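Local coordinates for protein putative glucoamylase (PDB 4QT9) that is probably a glucoamylase, a glycoside hydrolase expected to release glucose from starch-like polysaccharides, and is built on an alpha/alpha toroid, at residues 22-27 against 358-363; 44-49 against 114-119; 174-179 against 222-227; 242-247 against 255-260; 319-324 against 334-339. All blocks are in the same frame, centred on the assembly; numbering follows the deposited sequence.

Interaction 1 of 5, residues 22-27 against 358-363; sequences DALMDT and VMRHLY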
# COMPACT_ATOMS: atom_id res chain seq x y z
N ASP A 22 -15.49 -1.57 -18.38
CA ASP A 22 -14.14 -1.80 -18.91
C ASP A 22 -13.52 -0.49 -19.37
O ASP A 22 -12.41 -0.17 -18.95
CB ASP A 22 -14.16 -2.84 -20.04
CG ASP A 22 -13.46 -4.12 -19.64
OD1 ASP A 22 -12.20 -4.18 -19.78
OD2 ASP A 22 -14.15 -5.03 -19.13
N ALA A 23 -14.28 0.31 -20.13
CA ALA A 23 -13.87 1.63 -20.62
C ALA A 23 -13.52 2.58 -19.46
O ALA A 23 -12.51 3.28 -19.52
CB ALA A 23 -14.98 2.22 -21.47
N LEU A 24 -14.37 2.62 -18.42
CA LEU A 24 -14.19 3.46 -17.24
C LEU A 24 -12.92 3.04 -16.49
O LEU A 24 -12.12 3.89 -16.10
CB LEU A 24 -15.43 3.37 -16.34
CG LEU A 24 -15.35 3.93 -14.90
CD1 LEU A 24 -15.15 5.44 -14.91
CD2 LEU A 24 -16.61 3.58 -14.11
N MSE A 25 -12.73 1.72 -16.30
CA MSE A 25 -11.56 1.22 -15.61
C MSE A 25 -10.28 1.55 -16.38
O MSE A 25 -9.30 1.96 -15.77
CB MSE A 25 -11.66 -0.28 -15.37
CG MSE A 25 -12.67 -0.64 -14.28
SE MSE A 25 -12.56 -2.53 -13.86
CE MSE A 25 -13.30 -3.31 -15.50
N ASP A 26 -10.33 1.44 -17.72
CA ASP A 26 -9.18 1.76 -18.59
C ASP A 26 -8.72 3.21 -18.39
O ASP A 26 -7.53 3.45 -18.17
CB ASP A 26 -9.54 1.51 -20.06
CG ASP A 26 -8.95 0.22 -20.62
OD1 ASP A 26 -7.70 0.01 -20.49
OD2 ASP A 26 -9.73 -0.58 -21.21
N THR A 27 -9.68 4.17 -18.43
CA THR A 27 -9.42 5.61 -18.21
C THR A 27 -8.82 5.86 -16.81
O THR A 27 -7.83 6.58 -16.71
CB THR A 27 -10.71 6.42 -18.39
OG1 THR A 27 -11.24 6.14 -19.69
CG2 THR A 27 -10.51 7.92 -18.22
N VAL A 358 -19.17 3.41 -7.05
CA VAL A 358 -18.52 4.62 -6.56
C VAL A 358 -17.62 5.18 -7.66
O VAL A 358 -17.64 6.40 -7.89
CB VAL A 358 -17.77 4.33 -5.24
CG1 VAL A 358 -16.95 5.53 -4.78
CG2 VAL A 358 -18.76 3.92 -4.17
N MSE A 359 -16.90 4.29 -8.39
CA MSE A 359 -16.02 4.72 -9.48
C MSE A 359 -16.80 5.48 -10.56
O MSE A 359 -16.35 6.53 -11.00
CB MSE A 359 -15.28 3.53 -10.10
CG MSE A 359 -14.13 3.97 -11.01
SE MSE A 359 -13.36 2.46 -11.98
CE MSE A 359 -12.91 1.32 -10.54
N ARG A 360 -17.95 4.93 -10.98
CA ARG A 360 -18.86 5.51 -11.98
C ARG A 360 -19.39 6.88 -11.50
O ARG A 360 -19.39 7.85 -12.29
CB ARG A 360 -20.00 4.50 -12.26
CG ARG A 360 -21.26 5.01 -12.97
CD ARG A 360 -21.18 4.88 -14.48
NE ARG A 360 -20.87 3.52 -14.92
CZ ARG A 360 -20.18 3.24 -16.02
NH1 ARG A 360 -19.72 4.22 -16.79
NH2 ARG A 360 -19.93 1.98 -16.35
N HIS A 361 -19.81 6.96 -10.21
CA HIS A 361 -20.34 8.18 -9.58
C HIS A 361 -19.25 9.26 -9.45
O HIS A 361 -19.52 10.41 -9.79
CB HIS A 361 -20.94 7.86 -8.20
CG HIS A 361 -21.49 9.04 -7.46
ND1 HIS A 361 -22.73 9.56 -7.75
CD2 HIS A 361 -20.94 9.75 -6.44
CE1 HIS A 361 -22.90 10.58 -6.92
NE2 HIS A 361 -21.85 10.73 -6.11
N LEU A 362 -18.03 8.88 -8.95
CA LEU A 362 -16.93 9.83 -8.79
C LEU A 362 -16.49 10.39 -10.15
O LEU A 362 -16.34 11.61 -10.28
CB LEU A 362 -15.74 9.21 -8.04
CG LEU A 362 -15.97 8.78 -6.60
CD1 LEU A 362 -14.74 8.10 -6.04
CD2 LEU A 362 -16.44 9.93 -5.75
N TYR A 363 -16.38 9.52 -11.18
CA TYR A 363 -16.07 9.96 -12.54
C TYR A 363 -17.11 10.97 -13.05
O TYR A 363 -16.74 11.98 -13.63
CB TYR A 363 -16.01 8.74 -13.47
CG TYR A 363 -15.53 9.07 -14.86
CD1 TYR A 363 -14.17 9.26 -15.12
CD2 TYR A 363 -16.43 9.25 -15.91
CE1 TYR A 363 -13.73 9.63 -16.39
CE2 TYR A 363 -15.99 9.62 -17.18
CZ TYR A 363 -14.65 9.81 -17.42
OH TYR A 363 -14.22 10.15 -18.68

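Interaction 2 of 5, residues 44-49 against 114-119; sequences SGLAPE and HWWYGD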
# COMPACT_ATOMS: atom_id res chain seq x y z
N SER A 44 15.39 10.00 -9.32
CA SER A 44 15.10 8.66 -8.82
C SER A 44 14.15 7.84 -9.70
O SER A 44 14.19 6.62 -9.64
CB SER A 44 14.49 8.76 -7.43
OG SER A 44 13.21 9.37 -7.46
N GLY A 45 13.24 8.51 -10.40
CA GLY A 45 12.19 7.84 -11.16
C GLY A 45 11.09 7.36 -10.22
O GLY A 45 10.10 6.74 -10.64
N LEU A 46 11.25 7.68 -8.91
CA LEU A 46 10.35 7.24 -7.85
C LEU A 46 9.25 8.24 -7.53
O LEU A 46 9.26 9.39 -7.99
CB LEU A 46 11.11 6.87 -6.57
CG LEU A 46 11.93 5.60 -6.69
CD1 LEU A 46 12.78 5.42 -5.51
CD2 LEU A 46 11.03 4.40 -6.88
N ALA A 47 8.27 7.74 -6.78
CA ALA A 47 7.06 8.41 -6.39
C ALA A 47 7.30 9.45 -5.31
O ALA A 47 7.75 9.11 -4.21
CB ALA A 47 6.06 7.37 -5.88
N PRO A 48 6.94 10.72 -5.57
CA PRO A 48 7.00 11.72 -4.48
C PRO A 48 5.90 11.42 -3.47
O PRO A 48 4.87 10.86 -3.85
CB PRO A 48 6.76 13.06 -5.21
CG PRO A 48 5.97 12.70 -6.42
CD PRO A 48 6.34 11.28 -6.81
N GLU A 49 6.09 11.80 -2.19
CA GLU A 49 5.08 11.60 -1.15
C GLU A 49 3.72 12.18 -1.64
O GLU A 49 2.70 11.51 -1.55
CB GLU A 49 5.55 12.29 0.16
CG GLU A 49 4.53 12.25 1.30
CD GLU A 49 4.15 10.87 1.80
OE1 GLU A 49 5.05 10.06 2.10
OE2 GLU A 49 2.93 10.61 1.91
N HIS A 114 11.41 5.97 5.69
CA HIS A 114 10.10 6.40 5.15
C HIS A 114 10.29 7.32 3.93
O HIS A 114 9.67 7.12 2.89
CB HIS A 114 9.30 7.16 6.22
CG HIS A 114 7.85 7.34 5.88
ND1 HIS A 114 6.87 7.04 6.79
CD2 HIS A 114 7.26 7.76 4.73
CE1 HIS A 114 5.72 7.28 6.18
NE2 HIS A 114 5.91 7.72 4.95
N TRP A 115 11.19 8.29 4.05
CA TRP A 115 11.46 9.29 3.01
C TRP A 115 12.93 9.50 2.70
O TRP A 115 13.76 9.42 3.60
CB TRP A 115 10.97 10.67 3.50
CG TRP A 115 9.49 10.89 3.60
CD1 TRP A 115 8.52 10.34 2.81
CD2 TRP A 115 8.85 11.90 4.39
NE1 TRP A 115 7.30 10.90 3.11
CE2 TRP A 115 7.47 11.87 4.06
CE3 TRP A 115 9.30 12.84 5.34
CZ2 TRP A 115 6.54 12.74 4.67
CZ3 TRP A 115 8.39 13.73 5.90
CH2 TRP A 115 7.02 13.66 5.58
N TRP A 116 13.21 9.89 1.46
CA TRP A 116 14.48 10.45 0.98
C TRP A 116 14.21 11.70 0.19
O TRP A 116 13.11 11.88 -0.36
CB TRP A 116 15.30 9.53 0.05
CG TRP A 116 15.48 8.10 0.38
CD1 TRP A 116 16.55 7.53 0.99
CD2 TRP A 116 14.69 7.01 -0.14
NE1 TRP A 116 16.44 6.16 0.98
CE2 TRP A 116 15.31 5.81 0.27
CE3 TRP A 116 13.48 6.94 -0.85
CZ2 TRP A 116 14.79 4.56 -0.05
CZ3 TRP A 116 12.96 5.70 -1.15
CH2 TRP A 116 13.62 4.52 -0.77
N TYR A 117 15.24 12.49 0.00
CA TYR A 117 15.28 13.57 -0.97
C TYR A 117 15.66 12.84 -2.24
O TYR A 117 16.69 12.16 -2.25
CB TYR A 117 16.28 14.65 -0.56
CG TYR A 117 15.94 15.33 0.75
CD1 TYR A 117 14.99 16.35 0.81
CD2 TYR A 117 16.61 14.99 1.92
CE1 TYR A 117 14.69 16.99 2.01
CE2 TYR A 117 16.32 15.63 3.13
CZ TYR A 117 15.36 16.63 3.17
OH TYR A 117 15.09 17.28 4.36
N GLY A 118 14.77 12.86 -3.24
CA GLY A 118 14.93 12.13 -4.50
C GLY A 118 16.14 12.47 -5.34
O GLY A 118 16.60 11.64 -6.13
N ASP A 119 16.68 13.68 -5.15
CA ASP A 119 17.85 14.14 -5.91
C ASP A 119 19.18 13.69 -5.29
O ASP A 119 20.16 13.62 -6.03
CB ASP A 119 17.85 15.67 -6.08
CG ASP A 119 17.50 16.51 -4.86
OD1 ASP A 119 17.51 15.97 -3.73
OD2 ASP A 119 17.23 17.72 -5.03

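Interaction 3 of 5, residues 174-179 against 222-227; sequences DWDWYR and GVPAAV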
# COMPACT_ATOMS: atom_id res chain seq x y z
N ASP A 174 18.05 -6.65 6.25
CA ASP A 174 18.26 -7.44 7.47
C ASP A 174 17.01 -7.36 8.37
O ASP A 174 16.99 -6.61 9.36
CB ASP A 174 19.53 -7.00 8.22
CG ASP A 174 19.98 -7.95 9.34
OD1 ASP A 174 19.18 -8.82 9.75
OD2 ASP A 174 21.11 -7.80 9.82
N TRP A 175 15.96 -8.16 8.03
CA TRP A 175 14.70 -8.16 8.80
C TRP A 175 14.97 -8.58 10.25
O TRP A 175 14.41 -8.00 11.18
CB TRP A 175 13.65 -9.11 8.17
CG TRP A 175 13.45 -8.91 6.70
CD1 TRP A 175 14.13 -9.53 5.69
CD2 TRP A 175 12.57 -7.96 6.07
NE1 TRP A 175 13.69 -9.07 4.47
CE2 TRP A 175 12.73 -8.10 4.68
CE3 TRP A 175 11.62 -7.04 6.56
CZ2 TRP A 175 12.00 -7.33 3.75
CZ3 TRP A 175 10.91 -6.26 5.64
CH2 TRP A 175 11.07 -6.43 4.26
N ASP A 176 15.88 -9.57 10.43
CA ASP A 176 16.21 -10.13 11.73
C ASP A 176 16.78 -9.07 12.68
O ASP A 176 16.54 -9.16 13.88
CB ASP A 176 17.18 -11.31 11.56
CG ASP A 176 17.50 -12.01 12.86
OD1 ASP A 176 16.72 -12.91 13.26
OD2 ASP A 176 18.54 -11.67 13.47
N TRP A 177 17.52 -8.09 12.17
CA TRP A 177 18.03 -7.00 13.01
C TRP A 177 16.90 -6.30 13.78
O TRP A 177 17.08 -5.93 14.93
CB TRP A 177 18.79 -5.96 12.16
CG TRP A 177 19.17 -4.73 12.93
CD1 TRP A 177 18.46 -3.57 13.03
CD2 TRP A 177 20.24 -4.63 13.88
NE1 TRP A 177 19.06 -2.73 13.94
CE2 TRP A 177 20.18 -3.34 14.44
CE3 TRP A 177 21.30 -5.48 14.25
CZ2 TRP A 177 21.12 -2.88 15.37
CZ3 TRP A 177 22.25 -5.02 15.15
CH2 TRP A 177 22.14 -3.74 15.72
N TYR A 178 15.75 -6.10 13.13
CA TYR A 178 14.62 -5.37 13.65
C TYR A 178 13.84 -6.17 14.72
O TYR A 178 12.82 -5.70 15.20
CB TYR A 178 13.74 -4.90 12.49
CG TYR A 178 14.37 -3.73 11.75
CD1 TYR A 178 15.43 -3.94 10.86
CD2 TYR A 178 13.94 -2.43 11.96
CE1 TYR A 178 16.07 -2.86 10.24
CE2 TYR A 178 14.56 -1.35 11.33
CZ TYR A 178 15.66 -1.57 10.50
OH TYR A 178 16.28 -0.52 9.86
N ARG A 179 14.37 -7.32 15.17
CA ARG A 179 13.83 -8.08 16.29
C ARG A 179 14.42 -7.53 17.59
O ARG A 179 14.13 -8.07 18.66
CB ARG A 179 14.15 -9.58 16.17
CG ARG A 179 13.49 -10.33 15.02
CD ARG A 179 14.12 -11.71 14.92
NE ARG A 179 13.88 -12.54 16.11
CZ ARG A 179 14.58 -13.62 16.43
NH1 ARG A 179 15.59 -14.01 15.68
NH2 ARG A 179 14.27 -14.31 17.53
N GLY A 222 16.14 -14.07 7.25
CA GLY A 222 14.79 -14.51 7.61
C GLY A 222 14.61 -14.67 9.11
O GLY A 222 15.57 -14.96 9.83
N VAL A 223 13.39 -14.45 9.59
CA VAL A 223 13.13 -14.55 11.01
C VAL A 223 12.48 -15.90 11.36
O VAL A 223 11.80 -16.49 10.51
CB VAL A 223 12.26 -13.36 11.50
CG1 VAL A 223 12.93 -12.02 11.21
CG2 VAL A 223 10.85 -13.41 10.93
N PRO A 224 12.64 -16.38 12.63
CA PRO A 224 11.92 -17.61 13.05
C PRO A 224 10.40 -17.45 12.98
O PRO A 224 9.92 -16.32 13.11
CB PRO A 224 12.34 -17.80 14.51
CG PRO A 224 13.47 -16.88 14.75
CD PRO A 224 13.42 -15.80 13.74
N ALA A 225 9.63 -18.56 12.83
CA ALA A 225 8.16 -18.49 12.80
C ALA A 225 7.60 -17.92 14.09
O ALA A 225 6.56 -17.26 14.04
CB ALA A 225 7.56 -19.85 12.54
N ALA A 226 8.31 -18.10 15.23
CA ALA A 226 7.90 -17.58 16.54
C ALA A 226 7.69 -16.06 16.51
O ALA A 226 6.83 -15.54 17.22
CB ALA A 226 8.93 -17.95 17.60
N VAL A 227 8.44 -15.36 15.67
CA VAL A 227 8.33 -13.90 15.49
C VAL A 227 6.91 -13.55 15.02
O VAL A 227 6.32 -12.62 15.56
CB VAL A 227 9.44 -13.34 14.56
CG1 VAL A 227 9.18 -11.87 14.19
CG2 VAL A 227 10.80 -13.49 15.21

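Interaction 4 of 5, residues 242-247 against 255-260; sequences HKVEGI and GTEAGP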
# COMPACT_ATOMS: atom_id res chain seq x y z
N HIS A 242 -16.16 -10.05 16.55
CA HIS A 242 -17.09 -9.01 17.01
C HIS A 242 -17.86 -8.46 15.81
O HIS A 242 -17.43 -8.60 14.66
CB HIS A 242 -16.35 -7.87 17.76
CG HIS A 242 -15.32 -7.19 16.92
ND1 HIS A 242 -14.15 -7.83 16.55
CD2 HIS A 242 -15.34 -5.96 16.36
CE1 HIS A 242 -13.49 -6.97 15.80
NE2 HIS A 242 -14.16 -5.82 15.67
N LYS A 243 -18.99 -7.82 16.08
CA LYS A 243 -19.84 -7.24 15.05
C LYS A 243 -19.68 -5.74 15.00
O LYS A 243 -19.53 -5.08 16.04
CB LYS A 243 -21.31 -7.61 15.32
CG LYS A 243 -21.60 -9.11 15.22
CD LYS A 243 -22.14 -9.53 13.85
CE LYS A 243 -23.63 -9.35 13.70
NZ LYS A 243 -24.41 -10.37 14.45
N VAL A 244 -19.65 -5.20 13.78
CA VAL A 244 -19.55 -3.77 13.49
C VAL A 244 -20.54 -3.52 12.37
O VAL A 244 -20.48 -4.22 11.36
CB VAL A 244 -18.12 -3.26 13.13
CG1 VAL A 244 -18.11 -1.72 13.02
CG2 VAL A 244 -17.06 -3.72 14.12
N GLU A 245 -21.50 -2.59 12.56
CA GLU A 245 -22.54 -2.24 11.57
C GLU A 245 -23.35 -3.50 11.16
O GLU A 245 -23.76 -3.63 10.01
CB GLU A 245 -21.91 -1.54 10.32
CG GLU A 245 -21.19 -0.21 10.55
CD GLU A 245 -22.03 0.96 11.05
OE1 GLU A 245 -23.13 1.20 10.50
OE2 GLU A 245 -21.58 1.64 12.00
N GLY A 246 -23.52 -4.43 12.10
CA GLY A 246 -24.23 -5.70 11.91
C GLY A 246 -23.46 -6.72 11.11
O GLY A 246 -24.02 -7.76 10.74
N ILE A 247 -22.15 -6.46 10.85
CA ILE A 247 -21.27 -7.32 10.05
C ILE A 247 -20.22 -7.94 10.95
O ILE A 247 -19.65 -7.28 11.81
CB ILE A 247 -20.65 -6.54 8.85
CG1 ILE A 247 -21.76 -6.01 7.91
CG2 ILE A 247 -19.63 -7.40 8.05
CD1 ILE A 247 -21.48 -4.76 7.20
N GLY A 255 -6.47 -0.98 18.33
CA GLY A 255 -7.05 0.27 18.86
C GLY A 255 -8.35 0.74 18.23
O GLY A 255 -8.67 1.93 18.32
N THR A 256 -9.13 -0.18 17.61
CA THR A 256 -10.38 0.13 16.92
C THR A 256 -11.25 -1.13 16.72
O THR A 256 -10.74 -2.25 16.82
CB THR A 256 -10.08 0.84 15.58
OG1 THR A 256 -11.31 1.16 14.94
CG2 THR A 256 -9.18 0.02 14.64
N GLU A 257 -12.58 -0.93 16.49
CA GLU A 257 -13.48 -2.04 16.19
C GLU A 257 -13.34 -2.40 14.69
O GLU A 257 -13.60 -3.53 14.31
CB GLU A 257 -14.96 -1.70 16.52
CG GLU A 257 -15.38 -1.82 17.97
CD GLU A 257 -16.88 -2.04 18.19
OE1 GLU A 257 -17.64 -1.04 18.29
OE2 GLU A 257 -17.30 -3.22 18.11
N ALA A 258 -12.96 -1.43 13.85
CA ALA A 258 -12.79 -1.58 12.39
C ALA A 258 -11.89 -0.46 11.86
O ALA A 258 -12.23 0.72 11.93
CB ALA A 258 -14.15 -1.56 11.69
N GLY A 259 -10.74 -0.83 11.36
CA GLY A 259 -9.78 0.17 10.91
C GLY A 259 -10.12 0.89 9.62
O GLY A 259 -11.11 0.56 8.94
N PRO A 260 -9.26 1.87 9.24
CA PRO A 260 -9.42 2.55 7.94
C PRO A 260 -9.27 1.51 6.83
O PRO A 260 -8.54 0.51 7.00
CB PRO A 260 -8.31 3.60 7.95
CG PRO A 260 -7.31 3.10 8.89
CD PRO A 260 -8.05 2.34 9.95

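Interaction 5 of 5, residues 319-324 against 334-339; sequences SYSVDG and DDKGVI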
# COMPACT_ATOMS: atom_id res chain seq x y z
N SER A 319 -6.17 9.98 4.81
CA SER A 319 -5.91 10.86 3.66
C SER A 319 -5.91 12.31 4.10
O SER A 319 -6.21 12.61 5.26
CB SER A 319 -7.00 10.68 2.58
OG SER A 319 -8.28 11.08 3.05
N TYR A 320 -5.64 13.21 3.16
CA TYR A 320 -5.82 14.64 3.42
C TYR A 320 -7.20 14.85 3.95
O TYR A 320 -8.13 14.11 3.59
CB TYR A 320 -5.64 15.46 2.14
CG TYR A 320 -4.20 15.67 1.73
CD1 TYR A 320 -3.26 16.14 2.64
CD2 TYR A 320 -3.80 15.50 0.40
CE1 TYR A 320 -1.93 16.37 2.25
CE2 TYR A 320 -2.49 15.76 -0.01
CZ TYR A 320 -1.56 16.21 0.93
OH TYR A 320 -0.28 16.49 0.54
N SER A 321 -7.35 15.82 4.85
CA SER A 321 -8.65 16.13 5.42
C SER A 321 -8.86 17.63 5.39
O SER A 321 -7.89 18.36 5.14
CB SER A 321 -8.76 15.58 6.84
OG SER A 321 -10.09 15.59 7.31
N VAL A 322 -10.11 18.09 5.63
CA VAL A 322 -10.48 19.51 5.63
C VAL A 322 -9.48 20.33 6.48
O VAL A 322 -8.99 21.36 6.01
CB VAL A 322 -11.95 19.75 6.08
CG1 VAL A 322 -12.37 21.19 5.84
CG2 VAL A 322 -12.91 18.80 5.38
N ASP A 323 -9.15 19.86 7.69
CA ASP A 323 -8.22 20.58 8.57
C ASP A 323 -6.78 20.01 8.56
O ASP A 323 -6.04 20.25 9.51
CB ASP A 323 -8.77 20.62 10.01
CG ASP A 323 -9.95 21.56 10.20
OD1 ASP A 323 -10.06 22.56 9.44
OD2 ASP A 323 -10.77 21.30 11.13
N GLY A 324 -6.38 19.34 7.47
CA GLY A 324 -5.03 18.79 7.33
C GLY A 324 -4.90 17.39 6.77
O GLY A 324 -4.88 17.18 5.55
N ASP A 334 -13.85 9.40 14.00
CA ASP A 334 -12.86 9.53 12.92
C ASP A 334 -13.48 10.05 11.62
O ASP A 334 -12.75 10.55 10.75
CB ASP A 334 -12.15 8.19 12.68
CG ASP A 334 -11.42 7.61 13.90
OD1 ASP A 334 -10.90 8.41 14.72
OD2 ASP A 334 -11.34 6.37 14.00
N ASP A 335 -14.83 9.96 11.50
CA ASP A 335 -15.56 10.45 10.33
C ASP A 335 -15.57 11.98 10.34
O ASP A 335 -16.03 12.58 11.30
CB ASP A 335 -16.98 9.87 10.31
CG ASP A 335 -17.89 10.38 9.20
OD1 ASP A 335 -17.37 10.85 8.15
OD2 ASP A 335 -19.13 10.26 9.36
N LYS A 336 -15.04 12.61 9.28
CA LYS A 336 -14.96 14.08 9.18
C LYS A 336 -15.72 14.62 7.98
O LYS A 336 -15.57 15.80 7.67
CB LYS A 336 -13.49 14.55 9.11
CG LYS A 336 -12.60 14.09 10.28
CD LYS A 336 -12.86 14.87 11.56
CE LYS A 336 -11.71 14.77 12.53
NZ LYS A 336 -11.70 13.47 13.24
N GLY A 337 -16.50 13.78 7.31
CA GLY A 337 -17.25 14.19 6.13
C GLY A 337 -16.43 14.12 4.87
O GLY A 337 -16.80 14.67 3.83
N VAL A 338 -15.32 13.41 4.95
CA VAL A 338 -14.36 13.31 3.86
C VAL A 338 -14.38 11.91 3.25
O VAL A 338 -14.20 10.92 3.95
CB VAL A 338 -12.94 13.69 4.36
CG1 VAL A 338 -11.90 13.42 3.31
CG2 VAL A 338 -12.89 15.15 4.83
N ILE A 339 -14.59 11.86 1.91
CA ILE A 339 -14.55 10.62 1.13
C ILE A 339 -13.20 10.61 0.46
O ILE A 339 -12.76 11.65 -0.00
CB ILE A 339 -15.74 10.52 0.10
CG1 ILE A 339 -17.14 10.43 0.80
CG2 ILE A 339 -15.55 9.37 -0.93
CD1 ILE A 339 -17.43 9.17 1.77

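Interaction 1 of 5, residues 22-27 against 358-363
Leu24 and Arg360 mark where the helical segments 22-27 and 358-363 come nearest, their CA atoms 7.3 Å apart. The segment axes keep 10.7 Å between them at closest approach, and their N-to-C directions differ by 66°, so the helices cross steeply. Leu24 fills the crossing. Its CG is anti to the backbone N (chi1 167°), and from there the two methyls part: Leu24 CD1 stands 3.7 Å from Tyr363 CG, near the root of the ring, whereas CD2 lies 4.0 Å above the Arg360 guanidinium plane, over its centre. Selenomethionine Met359 slides past Leu24 in the opposite direction, with Met359 SE 3.8 Å from Leu24 CG. The same selenium is 3.9 Å from CG of Met25, and the two selenomethionine side chains cross at about a right angle. Thr27 CG2 adds a looser touch on Tyr363 CE1 at 4.1 Å. The contacts are van der Waals, mostly between apolar groups, and the Arg360 charge finds its mate in Asp21. Helices pack on one another here, as in other alpha/alpha toroids. Helix 392-406 contributes Tyr405 and Arg406 against Met25 and Ile402 against Met359, while helix 341-345 brings Leu345 onto Met359, and Phe370 meets the Tyr363 ring edge-to-face.

Interaction 2 of 5, residues 44-49 against 114-119
Glu49 and Trp115 supply the one hydrogen bond across this contact: Trp115 NE1 donates to Glu49 OE1 over 2.6 Å, nearly straight at 173°. The oxygen lies in the indole plane; NE1 meets it on its anti side, somewhat out of the carboxylate plane, and carboxylate and ring planes are 63° apart. His114 NE2 is a looser polar neighbour, 3.8 Å from Glu49 OE1, at the edge of the imidazole. Within segment 44-49, a separate bond forms an ST turn: Leu46 N donates to Ser44 OG over 3.0 Å, and Glu41 also bonds that hydroxyl.

Among van der Waals contacts, Glu49 CG, anti to the backbone N (chi1 175°), lies 4.0 Å from Trp115 CZ2; the bend at chi2 then turns CD toward NE1. Leu46 CD1 approaches Trp116 CZ3 at 4.4 Å. A phenylalanine in place of Trp115 removes NE1, and Glu49 OE1 would probably lose this donor, with its carboxylate less firmly fixed in rotation.

An acetate about 5 Å from the His114 side chain probably came from the crystallisation liquor. Strand 115-117 is the middle strand of a three-stranded antiparallel sheet, and the 44-49 loop also bonds strand 64-66 through its backbone, so the contact joins a loop to a small sheet among the toroid helices.

Interaction 3 of 5, residues 174-179 against 222-227
Arg179 and Pro224 meet tip to tip in the tight part of this contact. Arg179 CG is anti to the carbonyl carbon (chi1 -67°), and a bend at chi3 (64°) places NE. Pro224 CD lies over one guanidinium face, offset toward its rim, and comes within 3.4 Å of Arg179 NH1. Val227 CG2 closes in obliquely, 3.3 Å from Arg179 NE. Val223 CG1 rests 3.9 Å from Arg179 CD and 3.8 Å from Asp176 CA. At the guanidinium edge, Arg179 NH1 forms a salt bridge with Asp176 OD1, 2.9 Å long and 162° at the hydrogen, the oxygen in the guanidinium plane. Gln183 O accepts from NE. An alanine at Arg179 would probably leave Asp176 OD1 without its ionic mate and open a gap beside Pro224 and Val227.

The partly exposed side is loose, with Asp176 OD1 4.2 Å from Gly222 O. Buried but distant, Trp175 CB is 4.3 Å from Val223 CG1; the Trp175 ring leads away, into helices 135-152 and 209-217.

Both segments combine loop with helical structure. Asp174 OD1 accepts from Trp177 N, three residues on, at 3.0 Å, an Asx motif. Pro224 lies by the N-terminal end of the helix containing Val227, so the contact joins a loop to a helix start on the fold's periphery.

Interaction 4 of 5, residues 242-247 against 255-260
His242 presents the edge of its imidazole to Glu257. Glu257 O lies in the ring plane and accepts a hydrogen bond from NE2 over 2.7 Å at 171°. Seen from the acceptor, NE2 is in the carbonyl plane and on a lone pair, at a C=O...N angle of 132°. Neither ring face is packed by the other segment. The Glu257 carboxylate, turned moderately from the ring plane, brings OE2 to 3.8 Å from His242 CD2. CG of His242 takes the crowded position between its backbone N and carbonyl carbon (chi1 60°), which sets the ring toward Glu257, and ND1 bonds Ser240 O. With a carbonyl at each nitrogen and the acidic Glu257 close by, the ring may well be protonated.

Val244 extends the contact without polar bonds. Its CG2 methyl sits 3.5 Å from Glu257 O and 3.8 Å from Glu257 CB, while Val244 CG1 lies 4.2 Å from Ala258 CB. On its own side, segment 255-260 is shaped by an ST turn, in which Ala258 N donates to Thr256 OG1 over 3.3 Å.

The first segment is the tip of a beta hairpin between strands 239-244 and 247-251. Its type I' turn runs from Val244 to Ile247 and is closed by Val244 N to Ile247 O, 2.9 Å, and Ile247 N to Val244 O, 2.8 Å, the signature of a tight two-residue hairpin.

Interaction 5 of 5, residues 319-324 against 334-339
Ser321, which touches Val338 and Lys336 across this contact, donates from its N to Gly324 O over 2.9 Å, the hairpin pair that joins strands 318-321 and 324-327. The return bond, Gly324 N to Ser321 O at the same length, closes the type I beta turn at the tip of this antiparallel hairpin. Gly324 adopts backbone angles at which a side chain would collide with the Asp323 carbonyl oxygen, so a glycine suits the turn. The Ser321 hydroxyl is bonded to His328 NE2.

Val338 carries the contact from segment 334-339. Its CG1, anti to the backbone N (chi1 172°), lies 3.8 Å from Tyr320 O, and its other methyl, CG2, is 3.7 Å from Val322 CG2. That second methyl is also 3.8 Å from Ser321 OG, so this one methyl meets both a hydroxyl and a valine methyl. Ser321 OG also has Lys336 CB at 4.0 Å, although the lysine chain then bends away. Ser319 OG, bonded to Ser340 OG, is a looser neighbour at 4.3 Å from Val338 CG1. Tyr320 leads its ring off in another direction, where His52 and Arg50 bond its hydroxyl. The contact thus lays a hairpin tip against the loop before helix 341-345.

That loop is shaped by an Asx turn: Gly337 N donates to Asp335 OD1 over 3.2 Å at 163°, from above the carboxylate plane and 47° out of it.

Interaction 1 joins residues near the amino end to helix 352-364 and so spans most of the chain; interactions 2, 3, 4 and 5 follow one another inside that span. Interactions 4 and 5 each involve a hairpin tip in the glucoamylase family region of the chain, their centres 19 Å apart and nearest atoms about 5 Å. Interaction 5 also passes about 5 Å from interaction 1 and about 6 Å from interaction 2, nearest atoms again. Interaction 3 is remote, its centre 42 Å from that of interaction 1 across the chain's centre. The contacts therefore tie loops, small sheets and helices at separate points around a single alpha/alpha toroid, and none touches another directly.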